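Side-chain contacts in sortase, SrtB family (Streptococcus pneumoniae PCS8235, PDB 4Y4Q), which probably acts as a cysteine transpeptidase of the sortase B family, joining pilin subunits or linking them to the cell wall during type II pilus formation: residues Leu72-Val77 with Asp83-Gln88; Asn117-Asp122 with Tyr159-Glu164; Val141-Phe144 with Glu148-Asp151. All coordinates share one frame; numbering follows the deposited sequence.

Contact 1: residues Leu72-Val77 with Asp83-Gln88; sequences LGWINV and DYPLVQ
Gly73 and Leu86 pair in an antiparallel beta hairpin of the sortase beta-barrel, whose strands 73-77 and 83-88 run at 143° to each other. At its start the hairpin carries a classic beta bulge: Leu72 and Gly73 both face Leu86, Leu72 N giving a bond to Leu86 O and Leu86 N returning one to Gly73 O. Further along, Ile75 and Tyr84 exchange a pair of backbone bonds. The tight side is the one carrying Ile75, Tyr84 and Leu86. There Leu86 extends along the same face toward Ile75, CD2 meeting Ile75 CG2 at 3.7 Å, the two side chains crossing at about a right angle. Branched aliphatic Ile75 and Leu86 suit this interior, where both touch Ile110 of strand 110-112; Tyr84 brings a ring that meets Phe138 edge-to-face. Glycine at 73 brings no side chain to this side, and Leu86 CD1 lies only 3.8 Å from Trp74 N.

On the other side Trp74, Asn76 and Asp83 are partly exposed, while Pro85 among them is buried, lying against the indole. The five-membered part of the indole lies over the Tyr84 peptide, the six-membered ring over the proline. Pro85 CD sits 4.0 Å from that ring's centroid as a CH-pi contact; proline has no N-H and offers CH groups instead. With CG anti to the backbone N (chi1 -163°), Trp74 extends across the strand and its pyrrole edge meets the Asp83 carboxylate: NE1 donates almost straight to OD1, at a modelled 2.4 Å that is doubtfully short.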
loop_
_atom_site.group_PDB
_atom_site.type_symbol
_atom_site.label_atom_id
_atom_site.label_comp_id
_atom_site.label_asym_id
_atom_site.label_seq_id
_atom_site.Cartn_x
_atom_site.Cartn_y
_atom_site.Cartn_z
ATOM N N LEU A 72 5.477 12.587 4.450
ATOM C CA LEU A 72 5.191 12.090 5.793
ATOM C C LEU A 72 5.857 10.750 6.081
ATOM O O LEU A 72 5.904 10.309 7.229
ATOM C CB LEU A 72 3.681 12.012 6.042
ATOM C CG LEU A 72 2.865 11.073 5.166
ATOM C CD1 LEU A 72 2.841 9.668 5.746
ATOM C CD2 LEU A 72 1.450 11.613 4.991
ATOM N N GLY A 73 6.368 10.094 5.048
ATOM C CA GLY A 73 7.095 8.858 5.270
ATOM C C GLY A 73 7.699 8.288 4.009
ATOM O O GLY A 73 7.869 8.996 3.012
ATOM N N TRP A 74 8.010 6.998 4.047
ATOM C CA TRP A 74 8.696 6.350 2.937
ATOM C C TRP A 74 8.400 4.856 2.958
ATOM O O TRP A 74 8.292 4.260 4.037
ATOM C CB TRP A 74 10.207 6.588 3.039
ATOM C CG TRP A 74 10.923 6.326 1.764
ATOM C CD1 TRP A 74 11.276 5.111 1.259
ATOM C CD2 TRP A 74 11.372 7.307 0.814
ATOM N NE1 TRP A 74 11.926 5.274 0.053
ATOM C CE2 TRP A 74 11.995 6.612 -0.242
ATOM C CE3 TRP A 74 11.312 8.705 0.759
ATOM C CZ2 TRP A 74 12.564 7.272 -1.347
ATOM C CZ3 TRP A 74 11.868 9.359 -0.335
ATOM C CH2 TRP A 74 12.490 8.642 -1.374
ATOM N N ILE A 75 8.263 4.259 1.772
ATOM C CA ILE A 75 7.959 2.833 1.662
ATOM C C ILE A 75 8.916 2.110 0.713
ATOM O O ILE A 75 9.234 2.598 -0.380
ATOM C CB ILE A 75 6.485 2.597 1.215
ATOM C CG1 ILE A 75 6.132 1.110 1.200
ATOM C CG2 ILE A 75 6.215 3.209 -0.148
ATOM C CD1 ILE A 75 4.606 0.870 1.287
ATOM N N ASN A 76 9.352 0.926 1.126
ATOM C CA ASN A 76 10.303 0.144 0.349
ATOM C C ASN A 76 9.864 -1.320 0.323
ATOM O O ASN A 76 9.460 -1.860 1.350
ATOM C CB ASN A 76 11.679 0.270 0.997
ATOM C CG ASN A 76 12.797 -0.310 0.140
ATOM O OD1 ASN A 76 12.599 -0.654 -1.028
ATOM N ND2 ASN A 76 13.990 -0.405 0.719
ATOM N N VAL A 77 9.915 -1.950 -0.849
ATOM C CA VAL A 77 9.770 -3.397 -0.938
ATOM C C VAL A 77 11.046 -3.985 -1.554
ATOM O O VAL A 77 11.388 -3.699 -2.714
ATOM C CB VAL A 77 8.546 -3.810 -1.765
ATOM C CG1 VAL A 77 8.498 -5.347 -1.927
ATOM C CG2 VAL A 77 7.271 -3.309 -1.112
ATOM N N ASP A 83 10.126 1.996 -4.180
ATOM C CA ASP A 83 10.814 2.863 -3.266
ATOM C C ASP A 83 10.091 4.142 -3.543
ATOM O O ASP A 83 10.052 4.606 -4.682
ATOM C CB ASP A 83 12.288 2.989 -3.642
ATOM C CG ASP A 83 13.092 3.743 -2.600
ATOM O OD1 ASP A 83 12.806 3.582 -1.396
ATOM O OD2 ASP A 83 14.011 4.496 -2.986
ATOM N N TYR A 84 9.507 4.724 -2.516
ATOM C CA TYR A 84 8.748 5.943 -2.748
ATOM C C TYR A 84 8.485 6.728 -1.468
ATOM O O TYR A 84 8.263 6.141 -0.400
ATOM C CB TYR A 84 7.388 5.589 -3.373
ATOM C CG TYR A 84 7.455 4.917 -4.732
ATOM C CD1 TYR A 84 8.106 5.528 -5.804
ATOM C CD2 TYR A 84 6.834 3.690 -4.953
ATOM C CE1 TYR A 84 8.163 4.920 -7.057
ATOM C CE2 TYR A 84 6.882 3.076 -6.202
ATOM C CZ TYR A 84 7.550 3.695 -7.246
ATOM O OH TYR A 84 7.597 3.089 -8.483
ATOM N N PRO A 85 8.497 8.064 -1.575
ATOM C CA PRO A 85 8.027 8.900 -0.467
ATOM C C PRO A 85 6.531 8.729 -0.340
ATOM O O PRO A 85 5.863 8.486 -1.351
ATOM C CB PRO A 85 8.329 10.320 -0.944
ATOM C CG PRO A 85 8.349 10.228 -2.445
ATOM C CD PRO A 85 8.910 8.861 -2.743
ATOM N N LEU A 86 6.018 8.846 0.879
ATOM C CA LEU A 86 4.585 8.817 1.120
ATOM C C LEU A 86 4.100 10.238 1.358
ATOM O O LEU A 86 4.743 11.013 2.072
ATOM C CB LEU A 86 4.283 7.974 2.354
ATOM C CG LEU A 86 4.693 6.517 2.247
ATOM C CD1 LEU A 86 4.419 5.793 3.548
ATOM C CD2 LEU A 86 3.952 5.879 1.089
ATOM N N VAL A 87 2.967 10.573 0.759
ATOM C CA VAL A 87 2.402 11.912 0.835
ATOM C C VAL A 87 0.890 11.753 1.080
ATOM O O VAL A 87 0.341 10.664 0.870
ATOM C CB VAL A 87 2.753 12.681 -0.469
ATOM C CG1 VAL A 87 1.818 13.825 -0.740
ATOM C CG2 VAL A 87 4.203 13.183 -0.417
ATOM N N GLN A 88 0.228 12.790 1.586
ATOM C CA GLN A 88 -1.230 12.793 1.681
ATOM C C GLN A 88 -1.768 14.147 1.260
ATOM O O GLN A 88 -1.270 15.182 1.698
ATOM C CB GLN A 88 -1.702 12.473 3.103
ATOM C CG GLN A 88 -3.233 12.411 3.236
ATOM C CD GLN A 88 -3.683 12.000 4.623
ATOM O OE1 GLN A 88 -3.269 12.590 5.621
ATOM N NE2 GLN A 88 -4.541 10.981 4.694
#

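Contact 2: residues Asn117-Asp122 with Tyr159-Glu164; sequences NPKFED and YYNGVE
The Tyr160 ring is covered on both faces: Phe120 CB stands over its centre on one, 4.1 Å from the centroid and nearly on the ring normal, while Val163 CG2 approaches the other nearer the rim. This places a loop against the tip of a beta hairpin of the sortase barrel, for Tyr160 to Val163 form the type I' turn that joins strands 155-160 and 163-176. The Phe120 ring is turned 39° from the plane of Tyr160, centroids 5.0 Å apart, and its CD1 comes to 3.8 Å from Tyr160 CG. Near the phenol end of the same ring, Lys119 O lies obliquely, 3.4 Å from Tyr160 CE1.

Tyr160 has CG between its backbone N and carbonyl carbon (chi1 67°), which turns the ring toward the loop. Tyrosine fits because its flat carbon surface is buried while its hydroxyl is hydrogen-bonded to Arg217, whose NH1 also bonds Phe120 O; one guanidinium thus ties the loop to the hairpin. Phenylalanine suits the neighbouring place, since its ring goes on to touch Leu86 and Ile158.

The loop is shaped by a type I turn from Asn117 to Phe120 and by an Asx turn, in which Asn117 OD1 accepts from Lys119 N, 2.8 Å away. In the type I' turn Gly162 has backbone angles that would jam a side chain against the preceding carbonyl O, which calls for glycine. Polar ends suit the exposed Lys119 and Asn161, whose side chains meet obliquely, Lys119 CE 3.1 Å from Asn161 OD1.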
loop_
_atom_site.group_PDB
_atom_site.type_symbol
_atom_site.label_atom_id
_atom_site.label_comp_id
_atom_site.label_asym_id
_atom_site.label_seq_id
_atom_site.Cartn_x
_atom_site.Cartn_y
_atom_site.Cartn_z
ATOM N N ASN A 117 -5.858 8.010 8.705
ATOM C CA ASN A 117 -4.960 8.685 9.634
ATOM C C ASN A 117 -3.527 8.649 9.089
ATOM O O ASN A 117 -3.037 7.583 8.700
ATOM C CB ASN A 117 -5.033 8.020 11.012
ATOM C CG ASN A 117 -3.991 8.560 11.981
ATOM O OD1 ASN A 117 -2.850 8.088 12.013
ATOM N ND2 ASN A 117 -4.381 9.544 12.784
ATOM N N PRO A 118 -2.855 9.809 9.055
ATOM C CA PRO A 118 -1.541 9.932 8.414
ATOM C C PRO A 118 -0.412 9.268 9.206
ATOM O O PRO A 118 0.714 9.214 8.704
ATOM C CB PRO A 118 -1.320 11.451 8.356
ATOM C CG PRO A 118 -2.109 11.980 9.519
ATOM C CD PRO A 118 -3.327 11.091 9.613
ATOM N N LYS A 119 -0.701 8.789 10.415
ATOM C CA LYS A 119 0.299 8.082 11.208
ATOM C C LYS A 119 0.030 6.583 11.248
ATOM O O LYS A 119 0.471 5.899 12.171
ATOM C CB LYS A 119 0.346 8.630 12.633
ATOM C CG LYS A 119 0.863 10.045 12.747
ATOM C CD LYS A 119 0.635 10.587 14.163
ATOM C CE LYS A 119 1.314 11.933 14.366
ATOM N NZ LYS A 119 1.113 12.823 13.188
ATOM N N PHE A 120 -0.691 6.084 10.246
ATOM C CA PHE A 120 -0.981 4.651 10.113
ATOM C C PHE A 120 -1.588 4.005 11.366
ATOM O O PHE A 120 -1.299 2.851 11.683
ATOM C CB PHE A 120 0.267 3.895 9.655
ATOM C CG PHE A 120 0.659 4.206 8.241
ATOM C CD1 PHE A 120 1.358 5.364 7.939
ATOM C CD2 PHE A 120 0.293 3.360 7.206
ATOM C CE1 PHE A 120 1.700 5.666 6.630
ATOM C CE2 PHE A 120 0.627 3.659 5.897
ATOM C CZ PHE A 120 1.335 4.815 5.612
ATOM N N GLU A 121 -2.431 4.753 12.066
ATOM C CA GLU A 121 -3.124 4.235 13.237
ATOM C C GLU A 121 -4.335 3.378 12.874
ATOM O O GLU A 121 -4.797 2.567 13.687
ATOM C CB GLU A 121 -3.567 5.390 14.137
ATOM C CG GLU A 121 -2.407 6.216 14.661
ATOM C CD GLU A 121 -2.827 7.210 15.724
ATOM O OE1 GLU A 121 -3.959 7.084 16.251
ATOM O OE2 GLU A 121 -2.018 8.116 16.027
ATOM N N ASP A 122 -4.854 3.566 11.664
ATOM C CA ASP A 122 -6.085 2.892 11.252
ATOM C C ASP A 122 -5.792 1.422 10.987
ATOM O O ASP A 122 -4.640 1.055 10.731
ATOM C CB ASP A 122 -6.649 3.517 9.971
ATOM C CG ASP A 122 -7.204 4.922 10.187
ATOM O OD1 ASP A 122 -7.500 5.284 11.348
ATOM O OD2 ASP A 122 -7.353 5.655 9.179
ATOM N N TYR A 159 8.670 3.756 6.694
ATOM C CA TYR A 159 9.018 4.748 7.689
ATOM C C TYR A 159 7.868 5.735 7.778
ATOM O O TYR A 159 7.340 6.171 6.750
ATOM C CB TYR A 159 10.307 5.460 7.298
ATOM C CG TYR A 159 10.755 6.492 8.304
ATOM C CD1 TYR A 159 10.214 7.776 8.307
ATOM C CD2 TYR A 159 11.712 6.184 9.258
ATOM C CE1 TYR A 159 10.613 8.718 9.235
ATOM C CE2 TYR A 159 12.132 7.125 10.177
ATOM C CZ TYR A 159 11.582 8.389 10.159
ATOM O OH TYR A 159 12.010 9.321 11.079
ATOM N N TYR A 160 7.467 6.062 9.004
ATOM C CA TYR A 160 6.395 7.029 9.244
ATOM C C TYR A 160 6.474 7.526 10.683
ATOM O O TYR A 160 6.909 6.793 11.575
ATOM C CB TYR A 160 5.009 6.423 8.955
ATOM C CG TYR A 160 4.606 5.316 9.902
ATOM C CD1 TYR A 160 3.961 5.599 11.104
ATOM C CD2 TYR A 160 4.865 3.989 9.594
ATOM C CE1 TYR A 160 3.598 4.593 11.975
ATOM C CE2 TYR A 160 4.497 2.970 10.458
ATOM C CZ TYR A 160 3.868 3.280 11.646
ATOM O OH TYR A 160 3.506 2.272 12.509
ATOM N N ASN A 161 6.064 8.774 10.895
ATOM C CA ASN A 161 6.015 9.372 12.228
ATOM C C ASN A 161 7.303 9.224 13.030
ATOM O O ASN A 161 7.268 9.089 14.256
ATOM C CB ASN A 161 4.832 8.820 13.036
ATOM C CG ASN A 161 4.392 9.766 14.146
ATOM O OD1 ASN A 161 4.236 10.971 13.926
ATOM N ND2 ASN A 161 4.213 9.229 15.350
ATOM N N GLY A 162 8.437 9.246 12.341
ATOM C CA GLY A 162 9.716 9.187 13.020
ATOM C C GLY A 162 10.186 7.780 13.345
ATOM O O GLY A 162 11.235 7.612 13.971
ATOM N N VAL A 163 9.421 6.770 12.920
ATOM C CA VAL A 163 9.766 5.375 13.226
ATOM C C VAL A 163 9.826 4.478 11.989
ATOM O O VAL A 163 9.136 4.723 10.990
ATOM C CB VAL A 163 8.795 4.755 14.264
ATOM C CG1 VAL A 163 8.625 5.688 15.467
ATOM C CG2 VAL A 163 7.445 4.466 13.641
ATOM N N GLU A 164 10.653 3.434 12.070
ATOM C CA GLU A 164 10.795 2.458 10.991
ATOM C C GLU A 164 10.196 1.101 11.374
ATOM O O GLU A 164 10.553 0.523 12.400
ATOM C CB GLU A 164 12.266 2.292 10.592
ATOM C CG GLU A 164 12.475 1.320 9.424
ATOM C CD GLU A 164 13.737 1.609 8.625
ATOM O OE1 GLU A 164 14.821 1.729 9.234
ATOM O OE2 GLU A 164 13.646 1.714 7.383
#

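Contact 3: residues Val141-Phe144 with Glu148-Asp151; sequences VAKF and EFFD
An aromatic cluster joins a weakly bonded helical turn, 139-143, to the short helix 147-152, in the long connection between strands 124-129 and 155-160 of the sortase barrel. At its centre Phe149 and Phe144 make a T-shaped pair: the edge of Phe149 points to the face of Phe144, with the planes at 87° and the centroids 5.0 Å apart. The touching atom is Phe149 CE1, which lies over the rim of the Phe144 ring, 3.6 Å from Phe144 CE1.

Phe149 is also covered on a face. Lys143 CB sits almost exactly over the ring centre, 3.8 Å from the centroid, in a CH-pi contact, and Lys143 CD lies over Phe149 CE2 on the same face, 3.9 Å away. The extended lysine chain thus lends its methylenes to the ring and carries its ammonium away, where NZ has a long, weak ion pair with Asp140. Phe149 CB already points toward 141-144, and with CG anti to the backbone N (chi1 -168°) the ring carries on in that direction.

Phe150 meets Phe144 at its edge, Phe150 CD1 4.1 Å from Phe144 CD2, the side chains crossing at about a right angle. Phe144, buried, continues inward to Ile169, Met172 and Val235 of the barrel strands, and Phe150 shares Met172.

No hydrogen bond crosses between 141-144 and 148-151, so the contact depends on shape, dispersion and the weak attraction of polarised C-H groups for ring faces.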
loop_
_atom_site.group_PDB
_atom_site.type_symbol
_atom_site.label_atom_id
_atom_site.label_comp_id
_atom_site.label_asym_id
_atom_site.label_seq_id
_atom_site.Cartn_x
_atom_site.Cartn_y
_atom_site.Cartn_z
ATOM N N VAL A 141 4.326 -3.207 -9.179
ATOM C CA VAL A 141 3.127 -3.675 -8.482
ATOM C C VAL A 141 2.452 -4.812 -9.257
ATOM O O VAL A 141 2.158 -5.872 -8.696
ATOM C CB VAL A 141 2.127 -2.533 -8.195
ATOM C CG1 VAL A 141 0.973 -3.038 -7.341
ATOM C CG2 VAL A 141 2.824 -1.401 -7.476
ATOM N N ALA A 142 2.245 -4.600 -10.552
ATOM C CA ALA A 142 1.613 -5.596 -11.414
ATOM C C ALA A 142 2.426 -6.887 -11.520
ATOM O O ALA A 142 1.881 -7.932 -11.884
ATOM C CB ALA A 142 1.390 -5.020 -12.802
ATOM N N LYS A 143 3.726 -6.827 -11.217
ATOM C CA LYS A 143 4.563 -8.023 -11.342
ATOM C C LYS A 143 4.216 -9.035 -10.268
ATOM O O LYS A 143 4.540 -10.214 -10.394
ATOM C CB LYS A 143 6.058 -7.691 -11.287
ATOM C CG LYS A 143 6.541 -6.758 -12.376
ATOM C CD LYS A 143 8.062 -6.755 -12.443
ATOM C CE LYS A 143 8.574 -5.677 -13.393
ATOM N NZ LYS A 143 10.065 -5.652 -13.404
ATOM N N PHE A 144 3.552 -8.579 -9.209
ATOM C CA PHE A 144 3.108 -9.494 -8.158
ATOM C C PHE A 144 1.997 -10.436 -8.641
ATOM O O PHE A 144 1.621 -11.371 -7.938
ATOM C CB PHE A 144 2.663 -8.718 -6.909
ATOM C CG PHE A 144 3.810 -8.140 -6.114
ATOM C CD1 PHE A 144 4.341 -6.897 -6.431
ATOM C CD2 PHE A 144 4.370 -8.855 -5.064
ATOM C CE1 PHE A 144 5.416 -6.372 -5.699
ATOM C CE2 PHE A 144 5.444 -8.333 -4.324
ATOM C CZ PHE A 144 5.965 -7.096 -4.642
ATOM N N GLU A 148 5.908 -16.649 -9.114
ATOM C CA GLU A 148 7.300 -16.609 -8.676
ATOM C C GLU A 148 7.702 -15.265 -8.056
ATOM O O GLU A 148 8.280 -15.209 -6.970
ATOM C CB GLU A 148 8.198 -16.943 -9.869
ATOM C CG GLU A 148 9.593 -17.385 -9.519
ATOM C CD GLU A 148 10.345 -17.885 -10.745
ATOM O OE1 GLU A 148 9.847 -18.833 -11.403
ATOM O OE2 GLU A 148 11.417 -17.315 -11.055
ATOM N N PHE A 149 7.397 -14.177 -8.748
ATOM C CA PHE A 149 7.724 -12.860 -8.234
ATOM C C PHE A 149 7.005 -12.641 -6.892
ATOM O O PHE A 149 7.591 -12.115 -5.934
ATOM C CB PHE A 149 7.326 -11.796 -9.263
ATOM C CG PHE A 149 7.862 -10.418 -8.966
ATOM C CD1 PHE A 149 7.206 -9.583 -8.067
ATOM C CD2 PHE A 149 9.006 -9.951 -9.601
ATOM C CE1 PHE A 149 7.684 -8.308 -7.788
ATOM C CE2 PHE A 149 9.493 -8.675 -9.335
ATOM C CZ PHE A 149 8.827 -7.852 -8.421
ATOM N N PHE A 150 5.748 -13.062 -6.813
ATOM C CA PHE A 150 5.007 -12.953 -5.558
ATOM C C PHE A 150 5.667 -13.771 -4.448
ATOM O O PHE A 150 5.787 -13.301 -3.322
ATOM C CB PHE A 150 3.552 -13.415 -5.716
ATOM C CG PHE A 150 2.762 -13.353 -4.429
ATOM C CD1 PHE A 150 2.104 -12.180 -4.059
ATOM C CD2 PHE A 150 2.698 -14.450 -3.578
ATOM C CE1 PHE A 150 1.376 -12.106 -2.869
ATOM C CE2 PHE A 150 1.972 -14.390 -2.386
ATOM C CZ PHE A 150 1.309 -13.214 -2.031
ATOM N N ASP A 151 6.068 -15.001 -4.760
ATOM C CA ASP A 151 6.643 -15.875 -3.744
ATOM C C ASP A 151 7.947 -15.307 -3.207
ATOM O O ASP A 151 8.281 -15.493 -2.038
ATOM C CB ASP A 151 6.884 -17.288 -4.298
ATOM C CG ASP A 151 5.582 -18.036 -4.597
ATOM O OD1 ASP A 151 4.523 -17.651 -4.050
ATOM O OD2 ASP A 151 5.617 -19.013 -5.376
#

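How the contacts relate
The three contacts follow one sortase barrel from end to end. Contact 1 closes first along the chain; contact 3 is then nested within the loop that contact 2 closes. Contacts 1 and 2 are neighbours, with centres about 11 Å apart, and share one sheet: strand 73-77 lies beside strand 155-160, Trp74 O probably bonding Tyr159 N, while Phe120 packs on Leu86. Contact 3 sits about 20 Å from contact 1, centre to centre, and about 26 Å from contact 2, on the opposite side of the chain's centre. The hairpin of contact 1 thus touches the helical connection at one end, where Val77 meets Phe144, and loop 117-122 and strand 155-160 at the other.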